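Local structure of dimethylsulfoniopropionate lyase (Roseovarius nubinhibens, 4B29) at residues Gly161-His166 with Asp196-Leu201; Glu153-Val158 with Gly178-His183. The protein probably cleaves dimethylsulfoniopropionate, releasing dimethyl sulfide, with a zinc ion held inside a cupin barrel. All blocks are in the same frame, centred on the assembly; numbering follows the deposited sequence.

Both contacts belong to the cupin barrel, and they share its strand layout: strand 198-205, which supplies one side of contact 1, lies next to strand 153-159, which supplies one side of contact 2. Contact 1 (161-166 with 196-201) is a buried closure between the two sheets, made by a single backbone hydrogen bond, apolar side chains and a water-bridged outer side. Contact 2 (153-158 with 178-183) is a regular antiparallel ladder, partly buried, whose inward face carries a zinc ligand and whose other face meets helix 43-48. The two touch directly, as the rings of F165 and Y156 meet edge-to-face and S157 OG is probably hydrogen-bonded to L201 O.

Contact 1: residues Gly161-His166 with Asp196-Leu201; sequences GRALFH and DPILTL. With EDO (1,2-ethanediol), chain F.
At one end of the cupin barrel the two sheets draw together where G161 and I198 form an antiparallel non-hydrogen-bonded pair, and from there strands 163-167 and 198-205 splay apart, the short segments lying 52° from parallel. R162 N donates to P197 O (3.0 Å). G161 brings its CA within 3.1 Å of the same oxygen, a CA-H...O contact, and, having no side chain, lets the backbones close to 4.2 Å between G161 CA and I198 CA.

I198 fills the widening wedge. Its CG1 stands anti to the backbone N (chi1 -168°) and sends CD1 between the sheets, where it lies 3.5 Å from A163 CB and 3.7 Å from F165 CE1, the latter approached at the ring edge; M191 of strand 189-192 packs on all three residues. On the outer side, the CD methylene of R162 passes 3.3 Å from D196 OD2, with guanidinium and carboxylate nearly perpendicular. One water links R162 NH1 to D196 OD2, and another donates to both R162 O and D196 O, while R162 NE makes its salt bridge with E176. The junction thus combines an apolar interior with a water-bridged outer side, where the R162-D196 attraction is probably softened by the intervening water.

Contact 2: residues Glu153-Val158 with Gly178-His183; sequences EELYSV and GQTRFH. With ZN (zinc ion), chain J; PO4 (phosphate ion), chain B; EDO (1,2-ethanediol), chain F.
This is an antiparallel strand pairing at the edge of the larger barrel sheet, and one end of it carries a zinc ligand. Strands 153-159 and 180-183 alternate hydrogen-bonded pairs, E154 with H183 and Y156 with R181, with the non-hydrogen-bonded pairs L155-F182 and S157-T180.

On the metal face, E154 and H183 run side by side. E154 CG is roughly anti to the backbone N (chi1 152°), and the chain extended beyond it carries the carboxylate to the metal. E154 OE1 binds zinc at 2.0 Å and also accepts from H183 ND1 at 2.9 Å, an almost straight bond in the imidazole plane, on the anti side of the carboxylate but 33° out of its plane. This second-shell bond should steady the ligand oxygen. H150 and H189 also bind the zinc, and O4 of a phosphate probably from the crystallisation liquor takes a further position. Y156 CD1 lies 3.5 Å from H183 CE1, the ring planes inclined at 57°, and Y156 OH donates to phosphate O3 (2.6 Å).

At the start of strand 153-159, E153 OE1 reaches the edge of the F182 ring (3.4 Å to CE1) and is paired with R205. Strand 198-205 flanks 153-159 on the side away from 180-183, while helix 43-48 packs on L155, S157 and T180.

Contact 1: residues Gly161-His166 with Asp196-Leu201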
# COMPACT_ATOMS: atom_id res chain seq x y z
N GLY A 161 3.79 8.07 -8.57
CA GLY A 161 4.48 9.02 -7.69
C GLY A 161 5.90 8.52 -7.43
O GLY A 161 6.47 7.76 -8.23
N ARG A 162 6.46 8.96 -6.31
CA ARG A 162 7.85 8.58 -5.94
C ARG A 162 8.10 9.02 -4.52
O ARG A 162 7.44 9.94 -3.98
CB ARG A 162 8.86 9.21 -6.92
CG ARG A 162 8.98 10.67 -6.76
CD ARG A 162 9.89 11.27 -7.93
NE ARG A 162 11.33 11.06 -7.95
CZ ARG A 162 12.24 11.84 -7.34
NH1 ARG A 162 11.88 12.85 -6.56
NH2 ARG A 162 13.55 11.63 -7.50
N ALA A 163 9.03 8.34 -3.85
CA ALA A 163 9.38 8.73 -2.50
C ALA A 163 10.74 8.18 -2.11
O ALA A 163 11.24 7.27 -2.75
CB ALA A 163 8.28 8.22 -1.46
N LEU A 164 11.27 8.73 -1.02
CA LEU A 164 12.56 8.30 -0.48
C LEU A 164 12.31 7.31 0.64
O LEU A 164 11.66 7.67 1.63
CB LEU A 164 13.33 9.54 0.03
CG LEU A 164 14.74 9.22 0.52
CD1 LEU A 164 15.61 8.69 -0.62
CD2 LEU A 164 15.30 10.55 1.17
N PHE A 165 12.86 6.10 0.46
CA PHE A 165 12.68 4.98 1.41
C PHE A 165 13.90 4.76 2.28
O PHE A 165 15.01 4.62 1.75
CB PHE A 165 12.37 3.71 0.63
CG PHE A 165 10.94 3.66 0.15
CD1 PHE A 165 10.51 4.43 -0.97
CD2 PHE A 165 10.01 2.90 0.88
CE1 PHE A 165 9.17 4.39 -1.41
CE2 PHE A 165 8.65 2.83 0.44
CZ PHE A 165 8.24 3.56 -0.69
N HIS A 166 13.66 4.73 3.60
CA HIS A 166 14.68 4.53 4.62
C HIS A 166 14.52 3.16 5.25
O HIS A 166 13.36 2.71 5.46
CB HIS A 166 14.51 5.56 5.75
CG HIS A 166 14.44 6.98 5.27
ND1 HIS A 166 15.57 7.67 4.87
CD2 HIS A 166 13.40 7.83 5.14
CE1 HIS A 166 15.22 8.90 4.50
NE2 HIS A 166 13.90 9.02 4.66
N ASP A 196 6.25 15.16 -4.93
CA ASP A 196 5.29 14.26 -5.55
C ASP A 196 4.64 13.42 -4.45
O ASP A 196 5.24 13.26 -3.40
CB ASP A 196 6.00 13.33 -6.53
CG ASP A 196 6.74 14.12 -7.62
OD1 ASP A 196 6.09 14.96 -8.26
OD2 ASP A 196 7.93 13.88 -7.82
N PRO A 197 3.39 13.02 -4.66
CA PRO A 197 2.77 12.02 -3.75
C PRO A 197 3.38 10.64 -4.04
O PRO A 197 4.23 10.48 -4.94
CB PRO A 197 1.32 12.04 -4.20
CG PRO A 197 1.41 12.21 -5.72
CD PRO A 197 2.62 13.17 -5.91
N ILE A 198 2.91 9.62 -3.32
CA ILE A 198 3.24 8.24 -3.72
C ILE A 198 2.05 7.34 -3.40
O ILE A 198 1.37 7.53 -2.40
CB ILE A 198 4.53 7.69 -3.02
CG1 ILE A 198 4.96 6.38 -3.71
CG2 ILE A 198 4.38 7.57 -1.46
CD1 ILE A 198 6.32 5.89 -3.23
N LEU A 199 1.81 6.40 -4.31
CA LEU A 199 0.75 5.39 -4.14
C LEU A 199 1.46 4.04 -4.24
O LEU A 199 2.22 3.80 -5.20
CB LEU A 199 -0.26 5.56 -5.27
CG LEU A 199 -1.43 4.55 -5.39
CD1 LEU A 199 -2.32 4.64 -4.15
CD2 LEU A 199 -2.24 4.77 -6.71
N THR A 200 1.24 3.17 -3.24
CA THR A 200 2.03 1.91 -3.15
C THR A 200 1.10 0.72 -3.08
O THR A 200 -0.08 0.86 -2.67
CB THR A 200 2.88 1.87 -1.87
OG1 THR A 200 2.03 2.04 -0.73
CG2 THR A 200 3.93 3.08 -1.89
N LEU A 201 1.63 -0.44 -3.46
CA LEU A 201 0.89 -1.70 -3.30
C LEU A 201 1.92 -2.67 -2.70
O LEU A 201 3.05 -2.81 -3.23
CB LEU A 201 0.31 -2.17 -4.65
CG LEU A 201 -0.56 -3.43 -4.43
CD1 LEU A 201 -1.80 -3.42 -5.37
CD2 LEU A 201 0.31 -4.66 -4.70
C1 EDO F . 1.38 0.02 2.35
O1 EDO F . 2.12 1.13 1.86
C2 EDO F . 0.55 0.53 3.50
O2 EDO F . 0.01 -0.64 4.08
O HOH W 1 7.79 12.52 -3.40
O HOH W 2 9.44 13.67 -5.38

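Contact 2: residues Glu153-Val158 with Gly178-His183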
# COMPACT_ATOMS: atom_id res chain seq x y z
N GLU A 153 7.41 -9.81 7.41
CA GLU A 153 8.17 -9.25 6.25
C GLU A 153 7.22 -8.54 5.31
O GLU A 153 6.03 -8.87 5.24
CB GLU A 153 8.81 -10.38 5.49
CG GLU A 153 9.95 -11.07 6.34
CD GLU A 153 10.54 -12.22 5.62
OE1 GLU A 153 10.19 -12.45 4.43
OE2 GLU A 153 11.42 -12.95 6.15
N GLU A 154 7.75 -7.59 4.53
CA GLU A 154 6.89 -6.83 3.64
C GLU A 154 7.69 -6.55 2.38
O GLU A 154 8.91 -6.44 2.43
CB GLU A 154 6.59 -5.55 4.41
CG GLU A 154 6.32 -4.37 3.70
CD GLU A 154 5.89 -3.26 4.63
OE1 GLU A 154 6.72 -2.63 5.30
OE2 GLU A 154 4.71 -2.93 4.62
N LEU A 155 7.00 -6.47 1.25
CA LEU A 155 7.64 -6.14 -0.05
C LEU A 155 6.83 -4.99 -0.63
O LEU A 155 5.68 -5.18 -1.06
CB LEU A 155 7.64 -7.36 -0.97
CG LEU A 155 8.30 -7.09 -2.35
CD1 LEU A 155 9.77 -6.65 -2.22
CD2 LEU A 155 8.18 -8.35 -3.22
N TYR A 156 7.41 -3.78 -0.62
CA TYR A 156 6.76 -2.64 -1.23
C TYR A 156 6.91 -2.67 -2.75
O TYR A 156 7.92 -3.13 -3.28
CB TYR A 156 7.49 -1.33 -0.78
CG TYR A 156 6.76 -0.59 0.28
CD1 TYR A 156 6.86 -1.01 1.62
CD2 TYR A 156 5.95 0.49 -0.01
CE1 TYR A 156 6.19 -0.30 2.65
CE2 TYR A 156 5.28 1.19 0.97
CZ TYR A 156 5.37 0.76 2.30
OH TYR A 156 4.72 1.47 3.27
N SER A 157 5.88 -2.14 -3.45
CA SER A 157 6.07 -1.68 -4.85
C SER A 157 5.51 -0.28 -4.92
O SER A 157 4.58 0.08 -4.17
CB SER A 157 5.39 -2.60 -5.90
OG SER A 157 3.95 -2.48 -5.85
N VAL A 158 6.07 0.50 -5.85
CA VAL A 158 5.50 1.81 -6.12
C VAL A 158 4.57 1.74 -7.35
O VAL A 158 4.96 1.23 -8.40
CB VAL A 158 6.65 2.80 -6.43
CG1 VAL A 158 6.03 4.25 -6.66
CG2 VAL A 158 7.58 2.83 -5.21
N GLY A 178 6.98 0.81 -10.18
CA GLY A 178 7.42 -0.53 -10.51
C GLY A 178 8.64 -1.02 -9.71
O GLY A 178 8.92 -2.23 -9.70
N GLN A 179 9.37 -0.08 -9.07
CA GLN A 179 10.49 -0.48 -8.22
C GLN A 179 9.91 -1.07 -6.94
O GLN A 179 8.76 -0.80 -6.59
CB GLN A 179 11.41 0.70 -7.92
CG GLN A 179 12.19 1.10 -9.20
CD GLN A 179 13.20 2.17 -8.84
OE1 GLN A 179 12.87 3.36 -8.79
NE2 GLN A 179 14.42 1.76 -8.61
N THR A 180 10.71 -1.90 -6.28
CA THR A 180 10.26 -2.61 -5.06
C THR A 180 11.27 -2.48 -3.96
O THR A 180 12.45 -2.08 -4.18
CB THR A 180 10.03 -4.13 -5.33
OG1 THR A 180 11.28 -4.81 -5.67
CG2 THR A 180 8.98 -4.33 -6.47
N ARG A 181 10.86 -2.79 -2.73
CA ARG A 181 11.84 -2.88 -1.67
C ARG A 181 11.39 -3.90 -0.62
O ARG A 181 10.23 -3.79 -0.17
CB ARG A 181 12.06 -1.56 -0.98
CG ARG A 181 13.44 -1.72 -0.23
CD ARG A 181 13.71 -0.73 0.85
NE ARG A 181 15.15 -0.85 1.09
CZ ARG A 181 15.94 0.16 1.41
NH1 ARG A 181 15.44 1.34 1.71
NH2 ARG A 181 17.24 -0.08 1.45
N PHE A 182 12.31 -4.81 -0.24
CA PHE A 182 12.01 -5.80 0.81
C PHE A 182 12.33 -5.22 2.20
O PHE A 182 13.43 -4.63 2.40
CB PHE A 182 12.91 -6.99 0.56
CG PHE A 182 12.86 -8.04 1.64
CD1 PHE A 182 11.71 -8.78 1.83
CD2 PHE A 182 13.98 -8.32 2.39
CE1 PHE A 182 11.65 -9.79 2.79
CE2 PHE A 182 13.94 -9.37 3.39
CZ PHE A 182 12.77 -10.09 3.57
N HIS A 183 11.41 -5.38 3.14
CA HIS A 183 11.68 -5.01 4.54
C HIS A 183 11.72 -6.27 5.39
O HIS A 183 10.71 -6.94 5.54
CB HIS A 183 10.57 -4.11 5.09
CG HIS A 183 10.56 -2.74 4.45
ND1 HIS A 183 9.41 -1.99 4.35
CD2 HIS A 183 11.53 -2.05 3.82
CE1 HIS A 183 9.70 -0.84 3.74
NE2 HIS A 183 10.98 -0.85 3.42
ZN ZN J . 6.25 -1.79 7.04
P PO4 B . 4.09 0.10 6.39
O1 PO4 B . 3.08 1.02 7.00
O2 PO4 B . 3.36 -0.73 5.32
O3 PO4 B . 5.26 0.84 5.76
O4 PO4 B . 4.68 -0.84 7.39
C1 EDO F . 1.38 0.02 2.35
O1 EDO F . 2.12 1.13 1.86
C2 EDO F . 0.55 0.53 3.50
O2 EDO F . 0.01 -0.64 4.08